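Local structure of major capsid protein (Faustovirus, 5J7O) at residues 83-95 with 317-329. The protein is the major building block of the capsid of a large double-stranded DNA virus, with double jelly-roll subunits assembling as trimers. Sequence-based numbering, arbitrary orientation.
Sequences PTYNSTIQFSIPQ and YGQRFITVDIEQQ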
ATOM      1  N   PRO B  83      10.475 -29.201  22.732  1.00 47.69           N
ATOM      2  CA  PRO B  83       9.958 -27.879  23.094  1.00 45.73           C
ATOM      3  C   PRO B  83       8.459 -27.897  23.347  1.00 46.21           C
ATOM      4  O   PRO B  83       7.707 -28.668  22.747  1.00 45.88           O
ATOM      5  CB  PRO B  83      10.291 -27.032  21.863  1.00 45.91           C
ATOM      6  CG  PRO B  83      10.233 -28.012  20.735  1.00 45.94           C
ATOM      7  CD  PRO B  83      10.754 -29.311  21.289  1.00 46.86           C
ATOM      8  N   THR B  84       8.033 -27.025  24.258  1.00 46.65           N
ATOM      9  CA  THR B  84       6.623 -26.861  24.586  1.00 45.19           C
ATOM     10  C   THR B  84       6.323 -25.382  24.788  1.00 44.61           C
ATOM     11  O   THR B  84       7.229 -24.559  24.939  1.00 44.13           O
ATOM     12  CB  THR B  84       6.223 -27.631  25.856  1.00 45.83           C
ATOM     13  OG1 THR B  84       6.965 -27.132  26.977  1.00 46.59           O
ATOM     14  CG2 THR B  84       6.482 -29.125  25.704  1.00 45.21           C
ATOM     15  N   TYR B  85       5.031 -25.056  24.784  1.00 43.86           N
ATOM     16  CA  TYR B  85       4.593 -23.744  25.233  1.00 43.26           C
ATOM     17  C   TYR B  85       4.992 -23.531  26.691  1.00 45.26           C
ATOM     18  O   TYR B  85       5.167 -24.482  27.459  1.00 47.48           O
ATOM     19  CB  TYR B  85       3.075 -23.597  25.108  1.00 41.73           C
ATOM     20  CG  TYR B  85       2.532 -23.385  23.710  1.00 39.69           C
ATOM     21  CD1 TYR B  85       2.554 -22.128  23.116  1.00 37.78           C
ATOM     22  CD2 TYR B  85       1.953 -24.433  23.003  1.00 38.56           C
ATOM     23  CE1 TYR B  85       2.039 -21.928  21.847  1.00 36.49           C
ATOM     24  CE2 TYR B  85       1.437 -24.242  21.734  1.00 36.20           C
ATOM     25  CZ  TYR B  85       1.482 -22.989  21.161  1.00 36.37           C
ATOM     26  OH  TYR B  85       0.969 -22.796  19.899  1.00 36.60           O
ATOM     27  N   ASN B  86       5.126 -22.258  27.071  1.00 46.11           N
ATOM     28  CA  ASN B  86       5.335 -21.869  28.467  1.00 46.49           C
ATOM     29  C   ASN B  86       6.581 -22.535  29.051  1.00 47.40           C
ATOM     30  O   ASN B  86       6.540 -23.173  30.106  1.00 47.71           O
ATOM     31  CB  ASN B  86       4.093 -22.191  29.305  1.00 47.77           C
ATOM     32  CG  ASN B  86       4.130 -21.554  30.681  1.00 50.34           C
ATOM     33  OD1 ASN B  86       4.608 -20.432  30.848  1.00 52.20           O
ATOM     34  ND2 ASN B  86       3.626 -22.273  31.678  1.00 50.38           N
ATOM     35  N   SER B  87       7.704 -22.385  28.352  1.00 47.23           N
ATOM     36  CA  SER B  87       8.942 -23.020  28.778  1.00 48.60           C
ATOM     37  C   SER B  87      10.126 -22.207  28.276  1.00 48.44           C
ATOM     38  O   SER B  87       9.980 -21.270  27.488  1.00 48.54           O
ATOM     39  CB  SER B  87       9.032 -24.465  28.277  1.00 49.52           C
ATOM     40  OG  SER B  87       9.130 -24.508  26.863  1.00 49.34           O
ATOM     41  N   THR B  88      11.310 -22.583  28.751  1.00 49.32           N
ATOM     42  CA  THR B  88      12.562 -21.967  28.336  1.00 48.54           C
ATOM     43  C   THR B  88      13.296 -22.901  27.385  1.00 47.91           C
ATOM     44  O   THR B  88      13.518 -24.074  27.703  1.00 47.56           O
ATOM     45  CB  THR B  88      13.442 -21.642  29.545  1.00 49.25           C
ATOM     46  OG1 THR B  88      12.835 -20.596  30.314  1.00 49.71           O
ATOM     47  CG2 THR B  88      14.824 -21.194  29.096  1.00 47.96           C
ATOM     48  N   ILE B  89      13.663 -22.379  26.218  1.00 47.47           N
ATOM     49  CA  ILE B  89      14.386 -23.122  25.193  1.00 45.66           C
ATOM     50  C   ILE B  89      15.759 -22.482  25.039  1.00 45.39           C
ATOM     51  O   ILE B  89      15.868 -21.255  24.930  1.00 45.96           O
ATOM     52  CB  ILE B  89      13.619 -23.121  23.860  1.00 44.12           C
ATOM     53  CG1 ILE B  89      12.243 -23.765  24.038  1.00 45.51           C
ATOM     54  CG2 ILE B  89      14.410 -23.830  22.781  1.00 41.91           C
ATOM     55  CD1 ILE B  89      11.382 -23.704  22.799  1.00 46.33           C
ATOM     56  N   GLN B  90      16.806 -23.306  25.036  1.00 45.48           N
ATOM     57  CA  GLN B  90      18.172 -22.803  24.972  1.00 44.76           C
ATOM     58  C   GLN B  90      18.943 -23.506  23.867  1.00 46.13           C
ATOM     59  O   GLN B  90      18.972 -24.739  23.810  1.00 47.44           O
ATOM     60  CB  GLN B  90      18.901 -22.986  26.304  1.00 44.47           C
ATOM     61  CG  GLN B  90      20.255 -22.298  26.339  1.00 46.43           C
ATOM     62  CD  GLN B  90      21.084 -22.694  27.540  1.00 49.98           C
ATOM     63  OE1 GLN B  90      21.448 -23.859  27.700  1.00 51.17           O
ATOM     64  NE2 GLN B  90      21.393 -21.723  28.393  1.00 51.81           N
ATOM     65  N   PHE B  91      19.576 -22.716  23.003  1.00 45.27           N
ATOM     66  CA  PHE B  91      20.463 -23.217  21.966  1.00 44.92           C
ATOM     67  C   PHE B  91      21.904 -22.878  22.320  1.00 44.66           C
ATOM     68  O   PHE B  91      22.188 -21.790  22.830  1.00 45.09           O
ATOM     69  CB  PHE B  91      20.139 -22.604  20.598  1.00 44.03           C
ATOM     70  CG  PHE B  91      18.723 -22.805  20.152  1.00 42.52           C
ATOM     71  CD1 PHE B  91      17.733 -21.913  20.525  1.00 42.74           C
ATOM     72  CD2 PHE B  91      18.385 -23.870  19.334  1.00 41.65           C
ATOM     73  CE1 PHE B  91      16.428 -22.088  20.107  1.00 43.06           C
ATOM     74  CE2 PHE B  91      17.082 -24.050  18.911  1.00 41.89           C
ATOM     75  CZ  PHE B  91      16.103 -23.158  19.298  1.00 42.52           C
ATOM     76  N   SER B  92      22.809 -23.809  22.047  1.00 43.75           N
ATOM     77  CA  SER B  92      24.220 -23.468  21.989  1.00 45.00           C
ATOM     78  C   SER B  92      24.544 -22.914  20.609  1.00 45.37           C
ATOM     79  O   SER B  92      23.944 -23.307  19.604  1.00 45.82           O
ATOM     80  CB  SER B  92      25.095 -24.687  22.283  1.00 46.38           C
ATOM     81  OG  SER B  92      25.013 -25.065  23.646  1.00 47.52           O
ATOM     82  N   ILE B  93      25.483 -21.977  20.567  1.00 44.47           N
ATOM     83  CA  ILE B  93      25.967 -21.455  19.292  1.00 43.21           C
ATOM     84  C   ILE B  93      27.155 -22.314  18.879  1.00 44.23           C
ATOM     85  O   ILE B  93      28.253 -22.160  19.432  1.00 44.27           O
ATOM     86  CB  ILE B  93      26.340 -19.968  19.394  1.00 41.47           C
ATOM     87  CG1 ILE B  93      25.147 -19.162  19.912  1.00 39.75           C
ATOM     88  CG2 ILE B  93      26.782 -19.440  18.038  1.00 40.69           C
ATOM     89  CD1 ILE B  93      25.439 -17.694  20.122  1.00 38.86           C
ATOM     90  N   PRO B  94      26.980 -23.232  17.927  1.00 45.92           N
ATOM     91  CA  PRO B  94      28.050 -24.185  17.617  1.00 46.67           C
ATOM     92  C   PRO B  94      29.276 -23.492  17.051  1.00 49.06           C
ATOM     93  O   PRO B  94      29.217 -22.376  16.529  1.00 49.26           O
ATOM     94  CB  PRO B  94      27.411 -25.115  16.574  1.00 45.77           C
ATOM     95  CG  PRO B  94      25.936 -24.883  16.687  1.00 45.11           C
ATOM     96  CD  PRO B  94      25.788 -23.452  17.094  1.00 44.84           C
ATOM     97  N   GLN B  95      30.409 -24.175  17.170  1.00 50.38           N
ATOM     98  CA  GLN B  95      31.649 -23.695  16.581  1.00 51.10           C
ATOM     99  C   GLN B  95      31.676 -24.089  15.110  1.00 46.29           C
ATOM    100  O   GLN B  95      31.661 -25.279  14.778  1.00 42.69           O
ATOM    101  CB  GLN B  95      32.850 -24.267  17.326  1.00 56.13           C
ATOM    102  CG  GLN B  95      34.133 -23.492  17.105  1.00 60.52           C
ATOM    103  CD  GLN B  95      35.168 -23.785  18.166  1.00 62.82           C
ATOM    104  OE1 GLN B  95      35.198 -23.137  19.214  1.00 62.74           O
ATOM    105  NE2 GLN B  95      36.024 -24.765  17.905  1.00 64.26           N
ATOM    106  N   TYR B 317      33.385 -20.808  22.804  1.00 67.25           N
ATOM    107  CA  TYR B 317      32.380 -21.856  22.709  1.00 67.53           C
ATOM    108  C   TYR B 317      32.211 -22.555  24.054  1.00 69.37           C
ATOM    109  O   TYR B 317      33.150 -22.664  24.847  1.00 65.95           O
ATOM    110  CB  TYR B 317      32.791 -22.856  21.624  1.00 67.88           C
ATOM    111  CG  TYR B 317      31.878 -24.046  21.433  1.00 69.30           C
ATOM    112  CD1 TYR B 317      30.515 -23.882  21.223  1.00 68.55           C
ATOM    113  CD2 TYR B 317      32.391 -25.337  21.421  1.00 70.99           C
ATOM    114  CE1 TYR B 317      29.686 -24.973  21.034  1.00 69.29           C
ATOM    115  CE2 TYR B 317      31.572 -26.432  21.232  1.00 71.98           C
ATOM    116  CZ  TYR B 317      30.221 -26.244  21.038  1.00 71.13           C
ATOM    117  OH  TYR B 317      29.402 -27.334  20.850  1.00 71.66           O
ATOM    118  N   GLY B 318      30.990 -23.024  24.314  1.00 73.60           N
ATOM    119  CA  GLY B 318      30.663 -23.661  25.570  1.00 78.54           C
ATOM    120  C   GLY B 318      30.140 -22.728  26.640  1.00 77.93           C
ATOM    121  O   GLY B 318      29.618 -23.206  27.656  1.00 80.96           O
ATOM    122  N   GLN B 319      30.269 -21.414  26.450  1.00 74.03           N
ATOM    123  CA  GLN B 319      29.755 -20.423  27.387  1.00 78.80           C
ATOM    124  C   GLN B 319      28.869 -19.400  26.686  1.00 73.08           C
ATOM    125  O   GLN B 319      28.593 -18.336  27.248  1.00 73.54           O
ATOM    126  CB  GLN B 319      30.908 -19.723  28.109  1.00 86.18           C
ATOM    127  CG  GLN B 319      32.135 -19.523  27.234  1.00 91.61           C
ATOM    128  CD  GLN B 319      33.127 -18.547  27.829  1.00 95.98           C
ATOM    129  OE1 GLN B 319      33.365 -17.474  27.275  1.00 97.99           O
ATOM    130  NE2 GLN B 319      33.720 -18.918  28.957  1.00 97.57           N
ATOM    131  N   ARG B 320      28.423 -19.702  25.469  1.00 64.06           N
ATOM    132  CA  ARG B 320      27.595 -18.808  24.673  1.00 57.18           C
ATOM    133  C   ARG B 320      26.293 -19.517  24.325  1.00 53.12           C
ATOM    134  O   ARG B 320      26.310 -20.655  23.842  1.00 52.90           O
ATOM    135  CB  ARG B 320      28.333 -18.369  23.404  1.00 55.93           C
ATOM    136  CG  ARG B 320      28.890 -19.521  22.577  1.00 55.36           C
ATOM    137  CD  ARG B 320      29.846 -19.036  21.501  1.00 55.12           C
ATOM    138  NE  ARG B 320      30.039 -20.040  20.459  1.00 55.02           N
ATOM    139  CZ  ARG B 320      30.943 -19.946  19.489  1.00 55.39           C
ATOM    140  NH1 ARG B 320      31.747 -18.894  19.430  1.00 55.11           N
ATOM    141  NH2 ARG B 320      31.045 -20.907  18.580  1.00 55.58           N
ATOM    142  N   PHE B 321      25.167 -18.852  24.580  1.00 49.62           N
ATOM    143  CA  PHE B 321      23.870 -19.483  24.400  1.00 45.33           C
ATOM    144  C   PHE B 321      22.855 -18.464  23.909  1.00 43.15           C
ATOM    145  O   PHE B 321      22.991 -17.260  24.145  1.00 43.97           O
ATOM    146  CB  PHE B 321      23.357 -20.115  25.700  1.00 43.94           C
ATOM    147  CG  PHE B 321      24.268 -21.159  26.272  1.00 46.02           C
ATOM    148  CD1 PHE B 321      24.165 -22.481  25.872  1.00 46.68           C
ATOM    149  CD2 PHE B 321      25.222 -20.821  27.218  1.00 47.14           C
ATOM    150  CE1 PHE B 321      25.000 -23.445  26.402  1.00 47.82           C
ATOM    151  CE2 PHE B 321      26.061 -21.781  27.749  1.00 48.10           C
ATOM    152  CZ  PHE B 321      25.949 -23.094  27.341  1.00 48.40           C
ATOM    153  N   ILE B 322      21.832 -18.966  23.222  1.00 41.50           N
ATOM    154  CA  ILE B 322      20.635 -18.203  22.895  1.00 40.06           C
ATOM    155  C   ILE B 322      19.482 -18.835  23.663  1.00 41.71           C
ATOM    156  O   ILE B 322      19.106 -19.985  23.404  1.00 43.69           O
ATOM    157  CB  ILE B 322      20.354 -18.182  21.387  1.00 37.16           C
ATOM    158  CG1 ILE B 322      21.430 -17.379  20.654  1.00 34.15           C
ATOM    159  CG2 ILE B 322      18.975 -17.597  21.114  1.00 37.41           C
ATOM    160  CD1 ILE B 322      21.512 -15.929  21.088  1.00 33.34           C
ATOM    161  N   THR B 323      18.932 -18.094  24.619  1.00 41.79           N
ATOM    162  CA  THR B 323      17.839 -18.564  25.460  1.00 40.34           C
ATOM    163  C   THR B 323      16.557 -17.851  25.054  1.00 39.49           C
ATOM    164  O   THR B 323      16.553 -16.631  24.865  1.00 39.96           O
ATOM    165  CB  THR B 323      18.148 -18.320  26.940  1.00 39.61           C
ATOM    166  OG1 THR B 323      19.176 -19.221  27.369  1.00 41.18           O
ATOM    167  CG2 THR B 323      16.907 -18.521  27.795  1.00 39.73           C
ATOM    168  N   VAL B 324      15.475 -18.614  24.912  1.00 39.75           N
ATOM    169  CA  VAL B 324      14.193 -18.087  24.459  1.00 40.13           C
ATOM    170  C   VAL B 324      13.108 -18.558  25.417  1.00 41.03           C
ATOM    171  O   VAL B 324      12.937 -19.766  25.622  1.00 40.37           O
ATOM    172  CB  VAL B 324      13.864 -18.525  23.022  1.00 38.22           C
ATOM    173  CG1 VAL B 324      12.529 -17.951  22.596  1.00 38.36           C
ATOM    174  CG2 VAL B 324      14.964 -18.093  22.061  1.00 37.04           C
ATOM    175  N   ASP B 325      12.378 -17.609  26.001  1.00 41.56           N
ATOM    176  CA  ASP B 325      11.192 -17.916  26.788  1.00 43.98           C
ATOM    177  C   ASP B 325       9.975 -17.923  25.871  1.00 43.78           C
ATOM    178  O   ASP B 325       9.795 -17.006  25.063  1.00 45.20           O
ATOM    179  CB  ASP B 325      11.003 -16.901  27.915  1.00 47.70           C
ATOM    180  CG  ASP B 325      12.100 -16.978  28.960  1.00 53.06           C
ATOM    181  OD1 ASP B 325      12.793 -18.017  29.023  1.00 54.78           O
ATOM    182  OD2 ASP B 325      12.264 -16.004  29.724  1.00 55.26           O
ATOM    183  N   ILE B 326       9.145 -18.955  25.995  1.00 42.31           N
ATOM    184  CA  ILE B 326       8.011 -19.172  25.107  1.00 42.30           C
ATOM    185  C   ILE B 326       6.728 -18.823  25.849  1.00 41.85           C
ATOM    186  O   ILE B 326       6.534 -19.235  27.000  1.00 42.35           O
ATOM    187  CB  ILE B 326       7.976 -20.619  24.584  1.00 43.38           C
ATOM    188  CG1 ILE B 326       9.261 -20.928  23.817  1.00 42.30           C
ATOM    189  CG2 ILE B 326       6.766 -20.838  23.691  1.00 43.59           C
ATOM    190  CD1 ILE B 326       9.493 -20.024  22.625  1.00 40.97           C
ATOM    191  N   GLU B 327       5.858 -18.063  25.188  1.00 41.02           N
ATOM    192  CA  GLU B 327       4.595 -17.630  25.763  1.00 40.49           C
ATOM    193  C   GLU B 327       3.663 -18.823  25.985  1.00 42.61           C
ATOM    194  O   GLU B 327       3.793 -19.876  25.355  1.00 43.40           O
ATOM    195  CB  GLU B 327       3.938 -16.595  24.845  1.00 39.81           C
ATOM    196  CG  GLU B 327       2.640 -15.991  25.356  1.00 41.14           C
ATOM    197  CD  GLU B 327       2.820 -15.213  26.641  1.00 43.71           C
ATOM    198  OE1 GLU B 327       3.488 -14.157  26.610  1.00 44.77           O
ATOM    199  OE2 GLU B 327       2.299 -15.658  27.685  1.00 44.93           O
ATOM    200  N   GLN B 328       2.721 -18.649  26.912  1.00 43.92           N
ATOM    201  CA  GLN B 328       1.674 -19.640  27.113  1.00 44.63           C
ATOM    202  C   GLN B 328       0.818 -19.764  25.858  1.00 42.06           C
ATOM    203  O   GLN B 328       0.682 -18.819  25.075  1.00 39.85           O
ATOM    204  CB  GLN B 328       0.798 -19.255  28.307  1.00 47.03           C
ATOM    205  CG  GLN B 328       1.571 -18.786  29.529  1.00 49.61           C
ATOM    206  CD  GLN B 328       0.660 -18.375  30.670  1.00 51.12           C
ATOM    207  OE1 GLN B 328      -0.299 -19.074  30.996  1.00 53.58           O
ATOM    208  NE2 GLN B 328       0.953 -17.232  31.279  1.00 50.10           N
ATOM    209  N   GLN B 329       0.230 -20.950  25.669  1.00 40.62           N
ATOM    210  CA  GLN B 329      -0.582 -21.187  24.478  1.00 37.74           C
ATOM    211  C   GLN B 329      -1.811 -20.286  24.458  1.00 34.61           C
ATOM    212  O   GLN B 329      -2.235 -19.827  23.392  1.00 34.32           O
ATOM    213  CB  GLN B 329      -1.002 -22.655  24.405  1.00 37.26           C
ATOM    214  CG  GLN B 329      -1.729 -23.016  23.115  1.00 36.86           C
ATOM    215  CD  GLN B 329      -2.606 -24.244  23.255  1.00 36.35           C
ATOM    216  OE1 GLN B 329      -3.127 -24.531  24.334  1.00 37.32           O
ATOM    217  NE2 GLN B 329      -2.776 -24.978  22.161  1.00 34.59           N
TER
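I89 and F91 pair with V324 and I322 in an antiparallel ladder, each pair joined by two backbone hydrogen bonds, I89 N to V324 O being almost straight (2.8 Å, 176°). T88, D325, Q90 and S92 put polar groups on one largely solvent-facing side, the F321 ring lying among them; N79 binds S92 OG. T88 OG1 donates to D325 OD1 (2.9 Å) from above the carboxylate plane. Q90 swings CG away from its own N (chi1 -172°), which carries the extended chain to F321; its amide lies nearly parallel to that ring (16°), offset over the CG-CD1 side, and NE2 bonds weakly to T323 OG1. On the opposite face branched aliphatics fill the interior, I89 CD1 meeting I326 CG1 at 3.6 Å. Just past strand 88-92, the long chain of R320 brings a planar donor group side-on to I93 O, through NE (3.0 Å) and NH2 (3.2 Å); S312 and I315 hold its NH1. At the other end Y85 offers a flat face to Q329 CB, a CH-pi contact over the ring centre, while its OH reaches Q387. Strand 88-92 edges a four-stranded jelly-roll sheet; strand 320-326 also pairs with strand 186-193, and the apolar face packs against strands 99-109 and 389-401.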